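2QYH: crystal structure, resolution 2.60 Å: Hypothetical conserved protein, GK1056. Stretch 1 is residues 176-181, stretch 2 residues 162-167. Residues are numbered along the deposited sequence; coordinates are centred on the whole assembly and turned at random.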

# COMPACT_ATOMS: atom_id res chain seq x y z
N ASP D 176 18.50 -11.83 3.14
CA ASP D 176 18.72 -10.57 2.44
C ASP D 176 20.16 -10.40 2.02
O ASP D 176 21.08 -10.84 2.70
CB ASP D 176 18.36 -9.37 3.32
CG ASP D 176 16.89 -9.24 3.57
OD1 ASP D 176 16.11 -9.32 2.60
OD2 ASP D 176 16.51 -9.06 4.75
N VAL D 177 20.35 -9.72 0.89
CA VAL D 177 21.68 -9.46 0.37
C VAL D 177 21.88 -7.94 0.31
O VAL D 177 21.33 -7.27 -0.56
CB VAL D 177 21.85 -10.07 -1.04
CG1 VAL D 177 23.26 -9.82 -1.56
CG2 VAL D 177 21.55 -11.55 -1.00
N LEU D 178 22.66 -7.41 1.24
CA LEU D 178 22.93 -5.97 1.26
C LEU D 178 24.42 -5.77 1.05
O LEU D 178 25.20 -6.71 1.15
CB LEU D 178 22.53 -5.33 2.61
CG LEU D 178 21.61 -6.03 3.62
CD1 LEU D 178 21.39 -5.09 4.80
CD2 LEU D 178 20.27 -6.40 2.99
N PRO D 179 24.84 -4.53 0.75
CA PRO D 179 26.27 -4.32 0.56
C PRO D 179 26.93 -4.26 1.93
O PRO D 179 26.36 -3.71 2.87
CB PRO D 179 26.32 -2.98 -0.16
CG PRO D 179 25.19 -2.24 0.48
CD PRO D 179 24.08 -3.29 0.51
N ALA D 180 28.10 -4.86 2.06
CA ALA D 180 28.78 -4.81 3.34
C ALA D 180 28.96 -3.33 3.67
O ALA D 180 29.36 -2.54 2.81
CB ALA D 180 30.13 -5.49 3.26
N GLY D 181 28.62 -2.96 4.89
CA GLY D 181 28.76 -1.57 5.28
C GLY D 181 27.45 -0.83 5.25
O GLY D 181 27.36 0.29 5.72
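Stretch 2, residues 162-167: YPEFRF

Stretch 2 lies beside stretch 1 as the neighbouring strand of an antiparallel β-sheet, held by three backbone hydrogen bonds and reinforced by a small apolar cluster in which Val 177 meets two phenylalanine rings. Residues 162-164 are not yet strand: Tyr 162, the first residue after a helix to leave helical angles, opens a type I β-turn that Phe 165 closes, with Phe 165 N hydrogen-bonded to Tyr 162 O at 3.1 Å. Pro 163 suits the second position of this turn, because its ring restrains phi near the -68° found here. From Phe 165 to Phe 167 the backbone is extended and runs against strand 176-179, the two N-to-C directions making an angle of 150° and the axes approaching to 4.4 Å.

The register pairs Val 177 with Phe 167, Leu 178 with Arg 166 and Pro 179 with Phe 165. Leu 178 and Arg 166 form the hydrogen-bonded pair: Leu 178 N donates to Arg 166 O at 3.1 Å, and Arg 166 N donates to Leu 178 O at 2.7 Å. The next bond along runs from Ala 180 N to Glu 164 O, 2.9 Å and nearly linear. Proline has no amide hydrogen to donate, but Pro 179 occupies a non-hydrogen-bonded position, where stretch 2 asks for none. Alongside the conventional bonds, Phe 167 CA approaches Asp 176 O and Phe 165 CA approaches Leu 178 O, each at 3.2 Å, as CA-H...O contacts.

Val 177 and Phe 167 project from the same face of the sheet. The branched side chain of valine, well suited to a β-strand, reaches both aromatic residues: CG2 of Val 177 lies 3.9 Å from CE2 of Phe 167, while CG1 of Val 177 sits over one face of the Phe 165 ring, 4.2 Å from its centroid, in a CH-pi contact. The edge of that ring is turned to Pro 179, whose CA is 4.3 Å from Phe 165 CD1.

Leu 178 and Arg 166 point to the other face. The arginine side chain folds back on itself, with chi2 and chi3 both p, and so brings NH2 of Arg 166 to 4.0 Å from CB of Ala 180. The small methyl of Ala 180 also fits close to the turn, its CB 3.4 Å from Pro 163 O. Beyond it, Gly 181 adopts a positive phi of 101°, at which a CB would jam against the preceding carbonyl oxygen.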

# COMPACT_ATOMS: atom_id res chain seq x y z
N TYR D 162 31.72 -13.96 -0.85
CA TYR D 162 31.29 -12.61 -1.18
C TYR D 162 31.29 -11.67 0.00
O TYR D 162 30.24 -11.28 0.51
CB TYR D 162 29.89 -12.66 -1.79
CG TYR D 162 29.86 -13.39 -3.11
CD1 TYR D 162 30.10 -12.72 -4.31
CD2 TYR D 162 29.63 -14.77 -3.16
CE1 TYR D 162 30.11 -13.40 -5.52
CE2 TYR D 162 29.63 -15.46 -4.36
CZ TYR D 162 29.87 -14.77 -5.54
OH TYR D 162 29.85 -15.45 -6.73
N PRO D 163 32.49 -11.30 0.47
CA PRO D 163 32.62 -10.39 1.61
C PRO D 163 32.15 -8.97 1.29
O PRO D 163 32.06 -8.13 2.18
CB PRO D 163 34.11 -10.47 1.95
CG PRO D 163 34.74 -10.75 0.61
CD PRO D 163 33.81 -11.80 0.05
N GLU D 164 31.87 -8.70 0.02
CA GLU D 164 31.39 -7.38 -0.39
C GLU D 164 29.89 -7.25 -0.14
O GLU D 164 29.32 -6.16 -0.28
CB GLU D 164 31.72 -7.09 -1.86
CG GLU D 164 31.71 -8.29 -2.76
CD GLU D 164 33.02 -9.05 -2.72
OE1 GLU D 164 34.06 -8.44 -3.06
OE2 GLU D 164 33.02 -10.24 -2.36
N PHE D 165 29.26 -8.36 0.21
CA PHE D 165 27.84 -8.37 0.52
C PHE D 165 27.66 -8.83 1.96
O PHE D 165 28.58 -9.38 2.56
CB PHE D 165 27.07 -9.34 -0.38
CG PHE D 165 27.02 -8.94 -1.82
CD1 PHE D 165 26.85 -7.60 -2.18
CD2 PHE D 165 27.09 -9.90 -2.83
CE1 PHE D 165 26.74 -7.23 -3.52
CE2 PHE D 165 26.98 -9.54 -4.16
CZ PHE D 165 26.81 -8.20 -4.51
N ARG D 166 26.49 -8.58 2.52
CA ARG D 166 26.18 -9.01 3.88
C ARG D 166 24.88 -9.80 3.80
O ARG D 166 23.85 -9.28 3.39
CB ARG D 166 25.99 -7.81 4.81
CG ARG D 166 25.42 -8.17 6.18
CD ARG D 166 26.42 -8.88 7.09
NE ARG D 166 27.64 -8.11 7.24
CZ ARG D 166 28.75 -8.33 6.54
NH1 ARG D 166 28.79 -9.32 5.65
NH2 ARG D 166 29.81 -7.55 6.69
N PHE D 167 24.94 -11.07 4.19
CA PHE D 167 23.76 -11.91 4.15
C PHE D 167 23.09 -11.94 5.53
O PHE D 167 23.69 -12.39 6.51
CB PHE D 167 24.15 -13.33 3.70
CG PHE D 167 24.82 -13.37 2.36
CD1 PHE D 167 26.16 -13.01 2.22
CD2 PHE D 167 24.11 -13.71 1.21
CE1 PHE D 167 26.77 -12.98 0.97
CE2 PHE D 167 24.71 -13.68 -0.05
CZ PHE D 167 26.03 -13.32 -0.17